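Long-range contacts in unique short US2 glycoprotein (Human herpesvirus 5, PDB 1IM3), which redirects newly made MHC class I heavy chains through the SEC61 translocon to the cytosol for proteasomal destruction, hiding infected cells from cytotoxic T lymphocytes: residues Glu6-Tyr11 with Ile87-Val92; Asn14-Ala19 with Val64-Val69. All blocks are in the same frame, centred on the assembly; numbering follows the deposited sequence.

Interaction 1 of 2, residues Glu6-Tyr11 with Ile87-Val92; sequences EDNRCY and IWLRCV
A disulfide across the two sheets joins their edge strands in the Ig-like lumenal sandwich of US2. Residues 6-11 lie on the first strand and 87-91 on the last, their axes 7.0 Å apart at closest approach and crossing at -43°, so the two strands pack without pairing their backbones. Cys10 SG and Cys91 SG are bonded at 2.1 Å, with chi3 of -108°, a left-handed bridge somewhat wider than perpendicular. Its halves differ: Cys10 SG takes the crowded position between its backbone N and carbonyl carbon, whereas Cys91 SG stands anti to its own N and reaches toward the opposite backbone, coming within 3.2 Å of Arg9 C. Both cysteines are buried. The canonical Ig disulfide ties inner strands of the two sheets; here the bond joins an outermost strand of each sheet.

Beside the bridge, Asn8 extends with CG anti to the backbone N. Its ND2 donates to Arg90 O over 3.3 Å in a bent bond (135° at the hydrogen); Arg90 O lies near the plane of the Asn8 side-chain amide, but ND2 stands above the carbonyl plane of Arg90. The other branch, OD1, rests on Cys91 CB at 3.6 Å. Leu89 slides past in the opposite sense and brings CD2 to 4.1 Å from Asn8 CG. A water bridges the backbones, donating to Val92 O at 2.6 Å and accepting weakly from Cys10 N.

Cys10 packs on Leu17 and Ala19 of strand 16-25, Leu89 meets Ile5 of strand 3-12, and both Asn8 and Leu89 reach Trp62 of strand 59-68; Arg90 touches Thr75 of strand 75-82, the partner of strand 85-91 in its sheet.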
ATOM      1  N   GLU D   6      10.931 -32.401  -5.992  1.00 50.74           N
ATOM      2  CA  GLU D   6      11.441 -33.530  -6.748  1.00 51.24           C
ATOM      3  C   GLU D   6      12.555 -33.100  -7.676  1.00 51.79           C
ATOM      4  O   GLU D   6      13.618 -33.698  -7.704  1.00 53.52           O
ATOM      5  CB  GLU D   6      10.336 -34.192  -7.577  1.00 51.06           C
ATOM      6  CG  GLU D   6       9.210 -34.798  -6.775  1.00 49.73           C
ATOM      7  CD  GLU D   6       8.294 -35.650  -7.638  1.00 49.18           C
ATOM      8  OE1 GLU D   6       7.986 -35.243  -8.778  1.00 47.68           O
ATOM      9  OE2 GLU D   6       7.880 -36.727  -7.171  1.00 48.21           O
ATOM     10  N   ASP D   7      12.341 -32.031  -8.413  1.00 51.96           N
ATOM     11  CA  ASP D   7      13.355 -31.623  -9.350  1.00 51.46           C
ATOM     12  C   ASP D   7      13.340 -30.121  -9.480  1.00 49.23           C
ATOM     13  O   ASP D   7      12.410 -29.463  -9.036  1.00 46.46           O
ATOM     14  CB  ASP D   7      13.067 -32.289 -10.699  1.00 55.18           C
ATOM     15  CG  ASP D   7      14.191 -32.107 -11.697  1.00 59.74           C
ATOM     16  OD1 ASP D   7      15.354 -32.454 -11.358  1.00 59.94           O
ATOM     17  OD2 ASP D   7      13.899 -31.625 -12.824  1.00 62.32           O
ATOM     18  N   ASN D   8      14.357 -29.601 -10.145  1.00 47.03           N
ATOM     19  CA  ASN D   8      14.517 -28.177 -10.321  1.00 46.50           C
ATOM     20  C   ASN D   8      15.790 -27.909 -11.100  1.00 47.03           C
ATOM     21  O   ASN D   8      16.861 -27.855 -10.526  1.00 45.66           O
ATOM     22  CB  ASN D   8      14.629 -27.517  -8.957  1.00 44.18           C
ATOM     23  CG  ASN D   8      15.086 -26.081  -9.044  1.00 46.14           C
ATOM     24  OD1 ASN D   8      14.699 -25.355  -9.952  1.00 45.68           O
ATOM     25  ND2 ASN D   8      15.907 -25.655  -8.091  1.00 45.32           N
ATOM     26  N   ARG D   9      15.689 -27.746 -12.405  1.00 48.27           N
ATOM     27  CA  ARG D   9      16.870 -27.479 -13.207  1.00 50.44           C
ATOM     28  C   ARG D   9      16.459 -26.431 -14.214  1.00 50.87           C
ATOM     29  O   ARG D   9      15.273 -26.136 -14.341  1.00 52.07           O
ATOM     30  CB  ARG D   9      17.346 -28.756 -13.906  1.00 52.15           C
ATOM     31  CG  ARG D   9      17.966 -29.780 -12.964  1.00 56.24           C
ATOM     32  CD  ARG D   9      18.379 -31.019 -13.724  1.00 62.51           C
ATOM     33  NE  ARG D   9      17.222 -31.625 -14.376  1.00 69.33           N
ATOM     34  CZ  ARG D   9      17.273 -32.697 -15.160  1.00 73.59           C
ATOM     35  NH1 ARG D   9      18.442 -33.293 -15.399  1.00 75.07           N
ATOM     36  NH2 ARG D   9      16.151 -33.182 -15.698  1.00 75.68           N
ATOM     37  N   CYS D  10      17.425 -25.872 -14.928  1.00 50.52           N
ATOM     38  CA  CYS D  10      17.156 -24.832 -15.910  1.00 52.20           C
ATOM     39  C   CYS D  10      18.400 -24.697 -16.785  1.00 52.40           C
ATOM     40  O   CYS D  10      19.477 -25.134 -16.404  1.00 50.20           O
ATOM     41  CB  CYS D  10      16.891 -23.507 -15.181  1.00 53.03           C
ATOM     42  SG  CYS D  10      18.259 -23.126 -14.029  1.00 51.97           S
ATOM     43  N   TYR D  11      18.251 -24.100 -17.956  1.00 53.79           N
ATOM     44  CA  TYR D  11      19.381 -23.896 -18.847  1.00 54.33           C
ATOM     45  C   TYR D  11      18.993 -22.781 -19.791  1.00 56.06           C
ATOM     46  O   TYR D  11      17.804 -22.533 -20.019  1.00 56.25           O
ATOM     47  CB  TYR D  11      19.729 -25.187 -19.617  1.00 52.37           C
ATOM     48  CG  TYR D  11      18.734 -25.645 -20.665  1.00 52.57           C
ATOM     49  CD1 TYR D  11      18.653 -25.012 -21.919  1.00 52.31           C
ATOM     50  CD2 TYR D  11      17.873 -26.717 -20.416  1.00 53.09           C
ATOM     51  CE1 TYR D  11      17.739 -25.434 -22.895  1.00 51.34           C
ATOM     52  CE2 TYR D  11      16.949 -27.151 -21.392  1.00 52.82           C
ATOM     53  CZ  TYR D  11      16.891 -26.502 -22.621  1.00 52.84           C
ATOM     54  OH  TYR D  11      15.975 -26.916 -23.561  1.00 53.71           O
ATOM     55  N   ILE D  87       8.691 -20.773   0.202  1.00 39.22           N
ATOM     56  CA  ILE D  87       9.974 -21.448   0.067  1.00 40.69           C
ATOM     57  C   ILE D  87      10.641 -20.875  -1.164  1.00 39.83           C
ATOM     58  O   ILE D  87       9.963 -20.577  -2.151  1.00 38.35           O
ATOM     59  CB  ILE D  87       9.845 -22.980  -0.128  1.00 42.28           C
ATOM     60  CG1 ILE D  87       9.116 -23.293  -1.422  1.00 41.63           C
ATOM     61  CG2 ILE D  87       9.111 -23.594   1.046  1.00 42.93           C
ATOM     62  CD1 ILE D  87       9.063 -24.758  -1.718  1.00 43.74           C
ATOM     63  N   TRP D  88      11.953 -20.695  -1.087  1.00 38.52           N
ATOM     64  CA  TRP D  88      12.709 -20.203  -2.213  1.00 39.28           C
ATOM     65  C   TRP D  88      13.574 -21.328  -2.761  1.00 40.62           C
ATOM     66  O   TRP D  88      14.166 -22.082  -1.992  1.00 41.41           O
ATOM     67  CB  TRP D  88      13.618 -19.052  -1.791  1.00 37.78           C
ATOM     68  CG  TRP D  88      12.908 -17.775  -1.494  1.00 35.57           C
ATOM     69  CD1 TRP D  88      12.224 -17.459  -0.354  1.00 37.03           C
ATOM     70  CD2 TRP D  88      12.865 -16.613  -2.323  1.00 34.09           C
ATOM     71  NE1 TRP D  88      11.766 -16.167  -0.420  1.00 35.32           N
ATOM     72  CE2 TRP D  88      12.147 -15.624  -1.620  1.00 33.46           C
ATOM     73  CE3 TRP D  88      13.375 -16.307  -3.597  1.00 36.06           C
ATOM     74  CZ2 TRP D  88      11.928 -14.340  -2.137  1.00 32.66           C
ATOM     75  CZ3 TRP D  88      13.160 -15.026  -4.111  1.00 35.93           C
ATOM     76  CH2 TRP D  88      12.438 -14.060  -3.377  1.00 34.82           C
ATOM     77  N   LEU D  89      13.625 -21.447  -4.083  1.00 40.03           N
ATOM     78  CA  LEU D  89      14.488 -22.420  -4.731  1.00 41.81           C
ATOM     79  C   LEU D  89      15.471 -21.579  -5.532  1.00 42.03           C
ATOM     80  O   LEU D  89      15.179 -20.448  -5.877  1.00 41.76           O
ATOM     81  CB  LEU D  89      13.706 -23.332  -5.690  1.00 41.60           C
ATOM     82  CG  LEU D  89      12.936 -24.517  -5.108  1.00 42.07           C
ATOM     83  CD1 LEU D  89      11.913 -24.028  -4.120  1.00 44.34           C
ATOM     84  CD2 LEU D  89      12.251 -25.271  -6.224  1.00 40.73           C
ATOM     85  N   ARG D  90      16.641 -22.128  -5.814  1.00 43.74           N
ATOM     86  CA  ARG D  90      17.629 -21.424  -6.612  1.00 46.27           C
ATOM     87  C   ARG D  90      18.067 -22.406  -7.706  1.00 46.28           C
ATOM     88  O   ARG D  90      18.322 -23.555  -7.402  1.00 46.15           O
ATOM     89  CB  ARG D  90      18.784 -21.005  -5.702  1.00 47.72           C
ATOM     90  CG  ARG D  90      19.713 -19.963  -6.295  1.00 54.28           C
ATOM     91  CD  ARG D  90      20.493 -19.231  -5.201  1.00 57.16           C
ATOM     92  NE  ARG D  90      21.727 -18.635  -5.715  1.00 62.42           N
ATOM     93  CZ  ARG D  90      22.831 -19.321  -6.020  1.00 63.80           C
ATOM     94  NH1 ARG D  90      22.877 -20.642  -5.865  1.00 63.11           N
ATOM     95  NH2 ARG D  90      23.898 -18.681  -6.487  1.00 64.49           N
ATOM     96  N   CYS D  91      18.107 -21.976  -8.971  1.00 49.97           N
ATOM     97  CA  CYS D  91      18.516 -22.849 -10.074  1.00 54.07           C
ATOM     98  C   CYS D  91      19.614 -22.159 -10.891  1.00 56.15           C
ATOM     99  O   CYS D  91      19.431 -21.027 -11.341  1.00 54.73           O
ATOM    100  CB  CYS D  91      17.332 -23.188 -11.017  1.00 54.45           C
ATOM    101  SG  CYS D  91      17.894 -24.290 -12.361  1.00 59.75           S
ATOM    102  N   VAL D  92      20.745 -22.845 -11.071  1.00 57.82           N
ATOM    103  CA  VAL D  92      21.853 -22.321 -11.860  1.00 59.32           C
ATOM    104  C   VAL D  92      21.771 -22.940 -13.255  1.00 61.45           C
ATOM    105  O   VAL D  92      21.753 -24.162 -13.398  1.00 61.60           O
ATOM    106  CB  VAL D  92      23.212 -22.702 -11.247  1.00 59.29           C
ATOM    107  CG1 VAL D  92      24.335 -22.045 -12.025  1.00 58.69           C
ATOM    108  CG2 VAL D  92      23.253 -22.280  -9.789  1.00 58.96           C
TER
HETATM  109  O   HOH W   1      20.392 -26.416 -13.273  1.00 38.84           O

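Interaction 2 of 2, residues Asn14-Ala19 with Val64-Val69; sequences NGKLFA and VRNLDV
Residues 14-19 and 64-69 run antiparallel as neighbouring inner strands of one sheet; one face carries Leu17, Leu67, Ala19 and Val64, the other Lys16, Asp68 and the Phe18 ring. On the buried face Leu17 CB meets Leu67 CB at 3.9 Å and, in a roughly perpendicular direction, Val69 CG1 at 3.7 Å. Ala19 CB backs onto Val64 CB, while Leu45 also covers Leu17 and Leu67. Ala19 and Val64 exchange two backbone bonds, as do Leu17 and Leu67. In the latter pair Leu67 N meets Leu17 O on a lone pair and almost straight (171°), but Leu17 N lies only 2.4 Å from Leu67 O, a very short bond. Between these pairs the register slips by one: Asn66 and Leu67 both face Leu17 in a G1 beta bulge, with Asn66 supplying the residue of positive phi (57°) and the chain turning a corner there.

The other face is more open to solvent, with Asn66 and Asp68 exposed. The bulge puts Asn66 N 3.5 Å above the centre of the Phe18 ring, and the Asn66 amide, tilted 68° to that ring, stands beside its CZ. Lys16, extended beyond CG, crosses Asn66 obliquely to bring NZ to OD1, whose modelled place is less sure. On the looser side Lys16 runs alongside Asp68, their charged ends not in contact. Arg65 leads away to a salt bridge with Asp51.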
ATOM      1  N   ASN D  14      20.558 -19.471 -26.284  1.00 66.30           N
ATOM      2  CA  ASN D  14      20.412 -18.311 -27.151  1.00 65.09           C
ATOM      3  C   ASN D  14      19.418 -17.279 -26.661  1.00 63.25           C
ATOM      4  O   ASN D  14      18.434 -16.982 -27.323  1.00 64.10           O
ATOM      5  CB  ASN D  14      20.010 -18.736 -28.561  1.00 67.40           C
ATOM      6  CG  ASN D  14      21.131 -18.541 -29.563  1.00 69.40           C
ATOM      7  OD1 ASN D  14      21.969 -17.640 -29.411  1.00 69.21           O
ATOM      8  ND2 ASN D  14      21.148 -19.377 -30.604  1.00 71.11           N
ATOM      9  N   GLY D  15      19.677 -16.737 -25.490  1.00 61.39           N
ATOM     10  CA  GLY D  15      18.818 -15.707 -24.934  1.00 60.60           C
ATOM     11  C   GLY D  15      17.446 -16.116 -24.445  1.00 58.71           C
ATOM     12  O   GLY D  15      16.565 -15.269 -24.287  1.00 60.24           O
ATOM     13  N   LYS D  16      17.259 -17.406 -24.208  1.00 56.13           N
ATOM     14  CA  LYS D  16      15.990 -17.910 -23.727  1.00 53.77           C
ATOM     15  C   LYS D  16      16.200 -18.866 -22.545  1.00 51.72           C
ATOM     16  O   LYS D  16      17.166 -19.626 -22.490  1.00 49.15           O
ATOM     17  CB  LYS D  16      15.238 -18.601 -24.866  1.00 55.58           C
ATOM     18  CG  LYS D  16      14.791 -17.650 -25.971  1.00 58.35           C
ATOM     19  CD  LYS D  16      13.966 -18.400 -26.995  1.00 61.36           C
ATOM     20  CE  LYS D  16      13.348 -17.477 -28.027  1.00 64.09           C
ATOM     21  NZ  LYS D  16      12.534 -18.271 -29.008  1.00 65.52           N
ATOM     22  N   LEU D  17      15.291 -18.803 -21.583  1.00 48.84           N
ATOM     23  CA  LEU D  17      15.356 -19.659 -20.414  1.00 45.45           C
ATOM     24  C   LEU D  17      14.416 -20.855 -20.548  1.00 43.72           C
ATOM     25  O   LEU D  17      13.304 -20.746 -21.071  1.00 44.47           O
ATOM     26  CB  LEU D  17      14.991 -18.846 -19.172  1.00 44.63           C
ATOM     27  CG  LEU D  17      14.780 -19.568 -17.841  1.00 45.30           C
ATOM     28  CD1 LEU D  17      16.096 -20.172 -17.381  1.00 44.35           C
ATOM     29  CD2 LEU D  17      14.259 -18.598 -16.797  1.00 41.28           C
ATOM     30  N   PHE D  18      14.892 -22.006 -20.097  1.00 41.70           N
ATOM     31  CA  PHE D  18      14.109 -23.245 -20.104  1.00 42.10           C
ATOM     32  C   PHE D  18      14.293 -23.759 -18.686  1.00 41.98           C
ATOM     33  O   PHE D  18      15.425 -23.952 -18.246  1.00 40.85           O
ATOM     34  CB  PHE D  18      14.673 -24.263 -21.095  1.00 40.64           C
ATOM     35  CG  PHE D  18      14.356 -23.958 -22.525  1.00 40.40           C
ATOM     36  CD1 PHE D  18      13.335 -24.639 -23.187  1.00 42.20           C
ATOM     37  CD2 PHE D  18      15.072 -22.982 -23.210  1.00 39.61           C
ATOM     38  CE1 PHE D  18      13.025 -24.348 -24.526  1.00 41.83           C
ATOM     39  CE2 PHE D  18      14.775 -22.681 -24.540  1.00 39.67           C
ATOM     40  CZ  PHE D  18      13.748 -23.367 -25.200  1.00 42.85           C
ATOM     41  N   ALA D  19      13.197 -23.939 -17.956  1.00 40.27           N
ATOM     42  CA  ALA D  19      13.296 -24.409 -16.583  1.00 38.54           C
ATOM     43  C   ALA D  19      12.179 -25.397 -16.304  1.00 39.11           C
ATOM     44  O   ALA D  19      11.019 -25.147 -16.616  1.00 35.56           O
ATOM     45  CB  ALA D  19      13.211 -23.241 -15.625  1.00 38.36           C
ATOM     46  N   VAL D  64       8.948 -24.222 -18.036  1.00 31.30           N
ATOM     47  CA  VAL D  64       9.159 -22.933 -18.672  1.00 35.54           C
ATOM     48  C   VAL D  64       9.954 -23.093 -19.960  1.00 37.07           C
ATOM     49  O   VAL D  64      11.058 -23.635 -19.950  1.00 37.79           O
ATOM     50  CB  VAL D  64       9.902 -21.990 -17.715  1.00 34.38           C
ATOM     51  CG1 VAL D  64      10.171 -20.647 -18.396  1.00 35.79           C
ATOM     52  CG2 VAL D  64       9.068 -21.784 -16.459  1.00 33.92           C
ATOM     53  N   ARG D  65       9.395 -22.634 -21.068  1.00 37.92           N
ATOM     54  CA  ARG D  65      10.061 -22.782 -22.355  1.00 40.61           C
ATOM     55  C   ARG D  65      10.216 -21.450 -23.093  1.00 41.46           C
ATOM     56  O   ARG D  65       9.286 -20.641 -23.156  1.00 42.42           O
ATOM     57  CB  ARG D  65       9.292 -23.797 -23.222  1.00 41.65           C
ATOM     58  CG  ARG D  65       9.251 -25.217 -22.649  1.00 42.50           C
ATOM     59  CD  ARG D  65       8.074 -26.022 -23.175  1.00 41.67           C
ATOM     60  NE  ARG D  65       6.813 -25.663 -22.531  1.00 43.24           N
ATOM     61  CZ  ARG D  65       5.650 -26.250 -22.793  1.00 45.37           C
ATOM     62  NH1 ARG D  65       5.592 -27.228 -23.690  1.00 44.71           N
ATOM     63  NH2 ARG D  65       4.546 -25.861 -22.157  1.00 44.10           N
ATOM     64  N   ASN D  66      11.443 -21.226 -23.574  1.00 41.26           N
ATOM     65  CA  ASN D  66      11.836 -20.046 -24.355  1.00 41.08           C
ATOM     66  C   ASN D  66      11.612 -18.691 -23.744  1.00 39.26           C
ATOM     67  O   ASN D  66      11.182 -17.768 -24.412  1.00 37.55           O
ATOM     68  CB  ASN D  66      11.139 -20.071 -25.691  1.00 44.18           C
ATOM     69  CG  ASN D  66      11.756 -21.048 -26.614  1.00 50.21           C
ATOM     70  OD1 ASN D  66      12.858 -20.819 -27.126  1.00 52.90           O
ATOM     71  ND2 ASN D  66      11.075 -22.175 -26.831  1.00 52.45           N
ATOM     72  N   LEU D  67      11.917 -18.572 -22.471  1.00 38.29           N
ATOM     73  CA  LEU D  67      11.711 -17.321 -21.796  1.00 38.80           C
ATOM     74  C   LEU D  67      12.907 -16.409 -22.026  1.00 38.53           C
ATOM     75  O   LEU D  67      14.022 -16.723 -21.612  1.00 36.83           O
ATOM     76  CB  LEU D  67      11.495 -17.580 -20.303  1.00 34.03           C
ATOM     77  CG  LEU D  67      11.195 -16.304 -19.541  1.00 33.57           C
ATOM     78  CD1 LEU D  67       9.983 -15.599 -20.160  1.00 36.99           C
ATOM     79  CD2 LEU D  67      10.948 -16.640 -18.104  1.00 35.27           C
ATOM     80  N   ASP D  68      12.680 -15.290 -22.696  1.00 40.79           N
ATOM     81  CA  ASP D  68      13.779 -14.370 -22.954  1.00 45.64           C
ATOM     82  C   ASP D  68      14.317 -13.820 -21.647  1.00 46.39           C
ATOM     83  O   ASP D  68      13.581 -13.260 -20.852  1.00 47.76           O
ATOM     84  CB  ASP D  68      13.349 -13.175 -23.819  1.00 47.17           C
ATOM     85  CG  ASP D  68      12.998 -13.562 -25.243  1.00 51.72           C
ATOM     86  OD1 ASP D  68      13.496 -14.595 -25.746  1.00 54.60           O
ATOM     87  OD2 ASP D  68      12.224 -12.805 -25.872  1.00 55.26           O
ATOM     88  N   VAL D  69      15.593 -14.023 -21.396  1.00 48.08           N
ATOM     89  CA  VAL D  69      16.171 -13.440 -20.210  1.00 51.40           C
ATOM     90  C   VAL D  69      17.318 -12.649 -20.735  1.00 54.73           C
ATOM     91  O   VAL D  69      17.958 -12.997 -21.721  1.00 55.18           O
ATOM     92  CB  VAL D  69      16.734 -14.449 -19.209  1.00 50.82           C
ATOM     93  CG1 VAL D  69      15.591 -15.218 -18.552  1.00 50.23           C
ATOM     94  CG2 VAL D  69      17.745 -15.356 -19.903  1.00 48.41           C
TER

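Along the chain the segments come in the order 6-11, 14-19, 64-69, 87-92, so interaction 2 falls wholly within the span that the disulfide of interaction 1 encloses. Their centres lie 14 Å apart. Strands 3-12 and 16-25, consecutive in sequence, are neighbours in one sheet and bring the two contacts together: Tyr11 N probably hydrogen-bonds to Phe18 O at 2.8 Å, and Cys10 CB packs against Ala19 CB. Interaction 2 works within this sheet, joining 16-25 to 59-68, whereas interaction 1 leaves it for strand 85-91 of the facing sheet. Together they link the start, middle and end of the Ig-like lumenal domain.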